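Local coordinates for protein transcription regulator AcaB (Escherichia coli, PDB 6N8B) that acts as a plasmid-encoded transcriptional regulator with a crucial role in the conjugation of IncC plasmids, probably by controlling transfer genes, at residues A[71-76]-A[117-122]; A[78-83]-A[124-129]. All blocks are in the same frame, centred on the assembly; numbering follows the deposited sequence.

Contact 1 of 2, residues A[71-76]-A[117-122]; sequences VILEHI and SPQVAQ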
ATOM      1  N   VAL A  71     -10.995   6.471  -8.142  1.00 45.49           N
ATOM      2  CA  VAL A  71     -10.278   5.297  -8.624  1.00 44.58           C
ATOM      3  C   VAL A  71      -9.038   5.032  -7.770  1.00 40.92           C
ATOM      4  O   VAL A  71      -8.643   3.874  -7.585  1.00 39.71           O
ATOM      5  CB  VAL A  71      -9.937   5.469 -10.115  1.00 46.63           C
ATOM      6  CG1 VAL A  71      -8.732   4.639 -10.505  1.00 45.13           C
ATOM      7  CG2 VAL A  71     -11.140   5.086 -10.965  1.00 50.71           C
ATOM      8  N   ILE A  72      -8.432   6.078  -7.200  1.00 47.74           N
ATOM      9  CA  ILE A  72      -7.401   5.870  -6.185  1.00 45.30           C
ATOM     10  C   ILE A  72      -7.988   5.130  -4.992  1.00 43.90           C
ATOM     11  O   ILE A  72      -7.502   4.066  -4.593  1.00 42.63           O
ATOM     12  CB  ILE A  72      -6.780   7.210  -5.746  1.00 44.62           C
ATOM     13  CG1 ILE A  72      -5.811   7.755  -6.798  1.00 45.74           C
ATOM     14  CG2 ILE A  72      -6.077   7.050  -4.403  1.00 41.94           C
ATOM     15  CD1 ILE A  72      -4.423   7.154  -6.711  1.00 43.74           C
ATOM     16  N   LEU A  73      -9.067   5.665  -4.428  1.00 65.70           N
ATOM     17  CA  LEU A  73      -9.608   5.088  -3.209  1.00 64.82           C
ATOM     18  C   LEU A  73     -10.385   3.809  -3.459  1.00 65.63           C
ATOM     19  O   LEU A  73     -10.637   3.074  -2.504  1.00 65.04           O
ATOM     20  CB  LEU A  73     -10.476   6.111  -2.464  1.00 65.32           C
ATOM     21  CG  LEU A  73      -9.762   7.290  -1.767  1.00 64.48           C
ATOM     22  CD1 LEU A  73      -9.119   8.324  -2.697  1.00 64.69           C
ATOM     23  CD2 LEU A  73     -10.706   7.981  -0.786  1.00 65.00           C
ATOM     24  N   GLU A  74     -10.731   3.497  -4.709  1.00 72.30           N
ATOM     25  CA  GLU A  74     -11.270   2.173  -5.002  1.00 72.42           C
ATOM     26  C   GLU A  74     -10.192   1.104  -4.912  1.00 70.90           C
ATOM     27  O   GLU A  74     -10.408   0.035  -4.327  1.00 70.44           O
ATOM     28  CB  GLU A  74     -11.923   2.150  -6.382  1.00 73.62           C
ATOM     29  CG  GLU A  74     -13.402   2.504  -6.377  1.00 74.85           C
ATOM     30  CD  GLU A  74     -13.926   2.842  -7.764  1.00 76.99           C
ATOM     31  OE1 GLU A  74     -13.233   2.515  -8.752  1.00 76.62           O
ATOM     32  OE2 GLU A  74     -15.017   3.452  -7.869  1.00 79.52           O
ATOM     33  N   HIS A  75      -9.040   1.349  -5.537  1.00 51.86           N
ATOM     34  CA  HIS A  75      -7.967   0.365  -5.483  1.00 50.55           C
ATOM     35  C   HIS A  75      -7.531   0.126  -4.046  1.00 49.06           C
ATOM     36  O   HIS A  75      -7.306  -1.020  -3.634  1.00 48.28           O
ATOM     37  CB  HIS A  75      -6.823   0.806  -6.384  1.00 50.74           C
ATOM     38  CG  HIS A  75      -7.179   0.665  -7.824  1.00 52.40           C
ATOM     39  ND1 HIS A  75      -7.648  -0.522  -8.341  1.00 54.27           N
ATOM     40  CD2 HIS A  75      -7.206   1.564  -8.836  1.00 52.60           C
ATOM     41  CE1 HIS A  75      -7.934  -0.354  -9.621  1.00 55.60           C
ATOM     42  NE2 HIS A  75      -7.659   0.896  -9.949  1.00 54.37           N
ATOM     43  N   ILE A  76      -7.424   1.199  -3.266  1.00 37.85           N
ATOM     44  CA  ILE A  76      -7.123   1.051  -1.851  1.00 36.35           C
ATOM     45  C   ILE A  76      -8.248   0.275  -1.174  1.00 37.34           C
ATOM     46  O   ILE A  76      -8.007  -0.561  -0.295  1.00 36.60           O
ATOM     47  CB  ILE A  76      -6.904   2.437  -1.222  1.00 35.64           C
ATOM     48  CG1 ILE A  76      -5.635   3.070  -1.793  1.00 34.64           C
ATOM     49  CG2 ILE A  76      -6.783   2.334   0.281  1.00 34.44           C
ATOM     50  CD1 ILE A  76      -5.385   4.469  -1.304  1.00 34.22           C
ATOM     51  N   SER A 117      -1.952  12.916   4.289  1.00 41.78           N
ATOM     52  CA  SER A 117      -3.270  12.821   3.685  1.00 42.29           C
ATOM     53  C   SER A 117      -3.911  11.532   4.155  1.00 42.93           C
ATOM     54  O   SER A 117      -3.206  10.586   4.534  1.00 42.69           O
ATOM     55  CB  SER A 117      -3.183  12.857   2.155  1.00 41.78           C
ATOM     56  OG  SER A 117      -2.546  11.692   1.660  1.00 41.19           O
ATOM     57  N   PRO A 118      -5.245  11.457   4.163  1.00 36.38           N
ATOM     58  CA  PRO A 118      -5.890  10.204   4.595  1.00 36.83           C
ATOM     59  C   PRO A 118      -5.484   8.993   3.767  1.00 35.95           C
ATOM     60  O   PRO A 118      -5.406   7.887   4.311  1.00 36.11           O
ATOM     61  CB  PRO A 118      -7.395  10.498   4.481  1.00 39.19           C
ATOM     62  CG  PRO A 118      -7.532  11.930   4.141  1.00 40.44           C
ATOM     63  CD  PRO A 118      -6.216  12.482   3.730  1.00 37.81           C
ATOM     64  N   GLN A 119      -5.210   9.164   2.469  1.00 60.71           N
ATOM     65  CA  GLN A 119      -4.812   8.025   1.645  1.00 60.18           C
ATOM     66  C   GLN A 119      -3.506   7.400   2.124  1.00 59.34           C
ATOM     67  O   GLN A 119      -3.334   6.180   2.022  1.00 59.00           O
ATOM     68  CB  GLN A 119      -4.722   8.431   0.172  1.00 60.18           C
ATOM     69  CG  GLN A 119      -6.056   8.841  -0.457  1.00 61.30           C
ATOM     70  CD  GLN A 119      -6.524  10.225  -0.059  1.00 61.75           C
ATOM     71  OE1 GLN A 119      -5.721  11.095   0.275  1.00 61.20           O
ATOM     72  NE2 GLN A 119      -7.836  10.432  -0.086  1.00 62.76           N
ATOM     73  N   VAL A 120      -2.574   8.203   2.644  1.00 41.41           N
ATOM     74  CA  VAL A 120      -1.363   7.628   3.226  1.00 40.83           C
ATOM     75  C   VAL A 120      -1.706   6.804   4.461  1.00 41.85           C
ATOM     76  O   VAL A 120      -1.104   5.752   4.708  1.00 41.63           O
ATOM     77  CB  VAL A 120      -0.333   8.727   3.544  1.00 40.23           C
ATOM     78  CG1 VAL A 120       0.975   8.113   4.010  1.00 39.56           C
ATOM     79  CG2 VAL A 120      -0.103   9.589   2.323  1.00 39.59           C
ATOM     80  N   ALA A 121      -2.672   7.267   5.258  1.00 34.50           N
ATOM     81  CA  ALA A 121      -3.103   6.497   6.418  1.00 35.64           C
ATOM     82  C   ALA A 121      -3.653   5.140   6.003  1.00 35.76           C
ATOM     83  O   ALA A 121      -3.363   4.125   6.647  1.00 36.16           O
ATOM     84  CB  ALA A 121      -4.149   7.269   7.216  1.00 36.71           C
ATOM     85  N   GLN A 122      -4.433   5.096   4.921  1.00 40.19           N
ATOM     86  CA  GLN A 122      -5.052   3.837   4.527  1.00 40.13           C
ATOM     87  C   GLN A 122      -4.022   2.864   3.976  1.00 38.95           C
ATOM     88  O   GLN A 122      -4.106   1.660   4.234  1.00 39.02           O
ATOM     89  CB  GLN A 122      -6.146   4.085   3.493  1.00 40.18           C
ATOM     90  CG  GLN A 122      -7.109   5.179   3.874  1.00 41.20           C
ATOM     91  CD  GLN A 122      -8.018   5.585   2.735  1.00 41.03           C
ATOM     92  OE1 GLN A 122      -7.585   5.692   1.587  1.00 38.25           O
ATOM     93  NE2 GLN A 122      -9.289   5.818   3.046  1.00 44.10           N
TER

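Contact 2 of 2, residues A[78-83]-A[124-129]; sequences KVSEDL and AHLIRK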
ATOM      1  N   LYS A  78     -10.329  -2.017  -2.596  1.00 49.15           N
ATOM      2  CA  LYS A  78     -10.394  -3.417  -3.003  1.00 48.92           C
ATOM      3  C   LYS A  78      -9.338  -4.254  -2.295  1.00 47.70           C
ATOM      4  O   LYS A  78      -9.626  -5.371  -1.849  1.00 47.89           O
ATOM      5  CB  LYS A  78     -10.258  -3.543  -4.518  1.00 49.07           C
ATOM      6  CG  LYS A  78     -10.145  -4.976  -4.990  1.00 48.68           C
ATOM      7  CD  LYS A  78     -11.492  -5.671  -4.924  1.00 49.75           C
ATOM      8  CE  LYS A  78     -11.367  -7.116  -5.351  1.00 49.35           C
ATOM      9  NZ  LYS A  78     -12.477  -7.922  -4.798  1.00 51.13           N
ATOM     10  N   VAL A  79      -8.120  -3.724  -2.154  1.00 40.55           N
ATOM     11  CA  VAL A  79      -7.107  -4.420  -1.366  1.00 39.09           C
ATOM     12  C   VAL A  79      -7.548  -4.529   0.086  1.00 39.32           C
ATOM     13  O   VAL A  79      -7.408  -5.584   0.717  1.00 39.19           O
ATOM     14  CB  VAL A  79      -5.746  -3.712  -1.494  1.00 37.40           C
ATOM     15  CG1 VAL A  79      -4.711  -4.393  -0.611  1.00 35.50           C
ATOM     16  CG2 VAL A  79      -5.291  -3.709  -2.939  1.00 37.85           C
ATOM     17  N   SER A  80      -8.103  -3.446   0.636  1.00 34.99           N
ATOM     18  CA  SER A  80      -8.589  -3.477   2.012  1.00 35.58           C
ATOM     19  C   SER A  80      -9.706  -4.498   2.172  1.00 37.36           C
ATOM     20  O   SER A  80      -9.787  -5.192   3.192  1.00 37.80           O
ATOM     21  CB  SER A  80      -9.064  -2.088   2.433  1.00 36.14           C
ATOM     22  OG  SER A  80      -9.539  -2.108   3.767  1.00 37.21           O
ATOM     23  N   GLU A  81     -10.581  -4.592   1.174  1.00 62.67           N
ATOM     24  CA  GLU A  81     -11.692  -5.529   1.235  1.00 63.79           C
ATOM     25  C   GLU A  81     -11.203  -6.974   1.201  1.00 63.19           C
ATOM     26  O   GLU A  81     -11.739  -7.831   1.914  1.00 64.03           O
ATOM     27  CB  GLU A  81     -12.639  -5.246   0.070  1.00 64.33           C
ATOM     28  CG  GLU A  81     -13.426  -3.956   0.230  1.00 65.40           C
ATOM     29  CD  GLU A  81     -14.064  -3.492  -1.068  1.00 66.19           C
ATOM     30  OE1 GLU A  81     -14.398  -2.291  -1.166  1.00 66.67           O
ATOM     31  OE2 GLU A  81     -14.253  -4.326  -1.981  1.00 66.99           O
ATOM     32  N   ASP A  82     -10.176  -7.262   0.393  1.00 51.63           N
ATOM     33  CA  ASP A  82      -9.719  -8.642   0.248  1.00 51.23           C
ATOM     34  C   ASP A  82      -8.841  -9.108   1.400  1.00 50.62           C
ATOM     35  O   ASP A  82      -8.801 -10.309   1.685  1.00 50.82           O
ATOM     36  CB  ASP A  82      -8.957  -8.826  -1.065  1.00 50.36           C
ATOM     37  CG  ASP A  82      -9.803  -8.531  -2.280  1.00 50.88           C
ATOM     38  OD1 ASP A  82     -11.048  -8.539  -2.160  1.00 51.74           O
ATOM     39  OD2 ASP A  82      -9.223  -8.308  -3.363  1.00 50.33           O
ATOM     40  N   LEU A  83      -8.147  -8.197   2.088  1.00 44.60           N
ATOM     41  CA  LEU A  83      -7.472  -8.601   3.316  1.00 44.17           C
ATOM     42  C   LEU A  83      -8.472  -8.874   4.428  1.00 46.12           C
ATOM     43  O   LEU A  83      -8.279  -9.796   5.227  1.00 46.55           O
ATOM     44  CB  LEU A  83      -6.467  -7.537   3.762  1.00 42.56           C
ATOM     45  CG  LEU A  83      -5.316  -7.195   2.821  1.00 40.28           C
ATOM     46  CD1 LEU A  83      -4.927  -5.742   2.962  1.00 39.04           C
ATOM     47  CD2 LEU A  83      -4.133  -8.083   3.113  1.00 38.97           C
ATOM     48  N   ALA A 124      -0.818   2.841   4.900  1.00 37.45           N
ATOM     49  CA  ALA A 124      -0.152   2.397   6.117  1.00 37.96           C
ATOM     50  C   ALA A 124      -1.038   1.457   6.914  1.00 39.57           C
ATOM     51  O   ALA A 124      -0.536   0.553   7.590  1.00 39.85           O
ATOM     52  CB  ALA A 124       0.255   3.597   6.969  1.00 38.22           C
ATOM     53  N   HIS A 125      -2.354   1.641   6.844  1.00 72.84           N
ATOM     54  CA  HIS A 125      -3.220   0.712   7.552  1.00 73.70           C
ATOM     55  C   HIS A 125      -3.360  -0.600   6.795  1.00 72.57           C
ATOM     56  O   HIS A 125      -3.563  -1.643   7.419  1.00 72.88           O
ATOM     57  CB  HIS A 125      -4.593   1.345   7.786  1.00 74.24           C
ATOM     58  CG  HIS A 125      -5.427   0.611   8.788  1.00 74.90           C
ATOM     59  ND1 HIS A 125      -5.171   0.652  10.141  1.00 75.58           N
ATOM     60  CD2 HIS A 125      -6.500  -0.200   8.633  1.00 74.89           C
ATOM     61  CE1 HIS A 125      -6.057  -0.094  10.778  1.00 75.82           C
ATOM     62  NE2 HIS A 125      -6.874  -0.623   9.886  1.00 75.38           N
ATOM     63  N   LEU A 126      -3.190  -0.579   5.469  1.00 45.13           N
ATOM     64  CA  LEU A 126      -3.132  -1.822   4.702  1.00 44.12           C
ATOM     65  C   LEU A 126      -1.933  -2.670   5.106  1.00 43.84           C
ATOM     66  O   LEU A 126      -2.028  -3.902   5.170  1.00 43.83           O
ATOM     67  CB  LEU A 126      -3.091  -1.522   3.204  1.00 42.79           C
ATOM     68  CG  LEU A 126      -4.415  -1.043   2.614  1.00 43.13           C
ATOM     69  CD1 LEU A 126      -4.313  -0.909   1.113  1.00 42.35           C
ATOM     70  CD2 LEU A 126      -5.512  -2.010   2.990  1.00 43.84           C
ATOM     71  N   ILE A 127      -0.790  -2.031   5.354  1.00 35.38           N
ATOM     72  CA  ILE A 127       0.401  -2.775   5.748  1.00 35.30           C
ATOM     73  C   ILE A 127       0.175  -3.462   7.088  1.00 37.01           C
ATOM     74  O   ILE A 127       0.638  -4.586   7.314  1.00 36.87           O
ATOM     75  CB  ILE A 127       1.619  -1.835   5.783  1.00 34.73           C
ATOM     76  CG1 ILE A 127       1.832  -1.212   4.402  1.00 32.96           C
ATOM     77  CG2 ILE A 127       2.864  -2.575   6.260  1.00 35.19           C
ATOM     78  CD1 ILE A 127       3.206  -0.634   4.195  1.00 32.44           C
ATOM     79  N   ARG A 128      -0.561  -2.807   7.988  1.00 53.61           N
ATOM     80  CA  ARG A 128      -0.868  -3.420   9.275  1.00 54.28           C
ATOM     81  C   ARG A 128      -1.759  -4.643   9.098  1.00 53.91           C
ATOM     82  O   ARG A 128      -1.521  -5.691   9.709  1.00 53.92           O
ATOM     83  CB  ARG A 128      -1.526  -2.396  10.204  1.00 55.06           C
ATOM     84  CG  ARG A 128      -2.460  -2.987  11.259  1.00 55.48           C
ATOM     85  CD  ARG A 128      -1.707  -3.841  12.274  1.00 55.54           C
ATOM     86  NE  ARG A 128      -0.493  -3.209  12.768  1.00 55.57           N
ATOM     87  CZ  ARG A 128      -0.429  -2.501  13.890  1.00 55.92           C
ATOM     88  NH1 ARG A 128      -1.517  -2.315  14.629  1.00 56.47           N
ATOM     89  NH2 ARG A 128       0.727  -1.969  14.276  1.00 55.45           N
ATOM     90  N   LYS A 129      -2.802  -4.527   8.275  1.00 46.15           N
ATOM     91  CA  LYS A 129      -3.681  -5.673   8.078  1.00 45.87           C
ATOM     92  C   LYS A 129      -2.966  -6.811   7.367  1.00 45.05           C
ATOM     93  O   LYS A 129      -3.320  -7.978   7.559  1.00 45.11           O
ATOM     94  CB  LYS A 129      -4.951  -5.254   7.336  1.00 45.86           C
ATOM     95  CG  LYS A 129      -5.447  -3.899   7.777  1.00 46.19           C
ATOM     96  CD  LYS A 129      -6.960  -3.831   7.839  1.00 47.37           C
ATOM     97  CE  LYS A 129      -7.601  -3.962   6.483  1.00 45.92           C
ATOM     98  NZ  LYS A 129      -8.935  -3.292   6.491  1.00 46.70           N
TER

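Contact 1 of 2, residues A[71-76]-A[117-122]
L73 packs chiefly on Q119 of the partner helix and I76 chiefly on Q122, each also grazing the other glutamine more distantly. The segments run nearly parallel, at 16°, and their axes come no closer than 11.0 Å, so long side chains bridge the gap. No hydrogen bond crosses between the two segments, and 226 Å² of surface is buried. In Q119, chi2 (76°) swings CD aside from the line of the chain. NE2 is the amide atom that meets the two methyls of L73, with Q119 NE2 3.6 Å from L73 CD1 and 3.8 Å from L73 CD2; the two side chains cross obliquely. The aliphatic part shares this packing, Q119 CG being 3.8 Å from L73 CD1. Q122, extended beyond CG, crosses I76 at about a right angle. Its CB and its amide oxygen meet the same methyl: Q122 CB and Q122 OE1 both lie 3.7 Å from I76 CG2. Thus both glutamines give apolar as well as amide surface to the joint. I72 and I76 of helix 62-96 are buried, I72 CG2 touching Q119 CG at 4.3 Å. L73 and Q122, at the margin, are partly open to solvent, and Q119 lies between. S117 is the N-cap of helix 118-142, just beyond the end of strand 109-115. Around the contact, helix 32-59 covers segment 117-122 through L49 against Q119 and F42 against V120, while helix 148-182 backs helix 62-96 with I172 against V71 and I72.

Contact 2 of 2, residues A[78-83]-A[124-129]
Within the bundle of long helices that forms the core of the chain, L126 of helix 118-142 reaches across to V79, S80 and L83 of helix 62-96. The two segments are parallel neighbours, with a 20° crossing angle and axes 10.2 Å apart at closest approach. The two methyls of L126 divide the work. L126 CD1 meets V79 CG1 at 3.9 Å, whereas L126 CD2 lies over the backbone and CB of S80, 3.5 Å from S80 CA, and also reaches L83 CD1 at 3.8 Å. V79 and L83 both cross the leucine at about a right angle. All three apolar residues are buried, and helix 148-182 covers them, with L165 touching V79 and L126 and W158 touching L83. The same helix supplies R161, which joins the K78-D82 salt bridge within segment 78-83 by pairing with D82. Polar contact across the segments comes from K129, which stands beside the apolar patch. Bends at chi2 and chi3 (-142° and -66°) place its CD and CE on the way to helix 62-96, and NZ ends beside S80, where the ammonium group also forms a salt bridge with D84. There K129 NZ donates a hydrogen bond of 3.0 Å to S80 OG, a hydroxyl held anti to its own backbone N.

Contacts 1 and 2 are successive parts of one parallel interface between helices 62-96 and 118-142, with centres 10 Å apart. The contacting residues recur seven positions later on both helices: L73 and I76 are followed by S80 and L83, Q119 and Q122 by L126 and K129, a heptad-like spacing. The two meet where I76 O lies 4.0 Å from L126 CD1. Along this run the character changes: contact 1 is partly buried and has no hydrogen bond across it, while contact 2 is buried and has one. A bound calcium ion lies about 9 Å from the side chains of both L73 and S80.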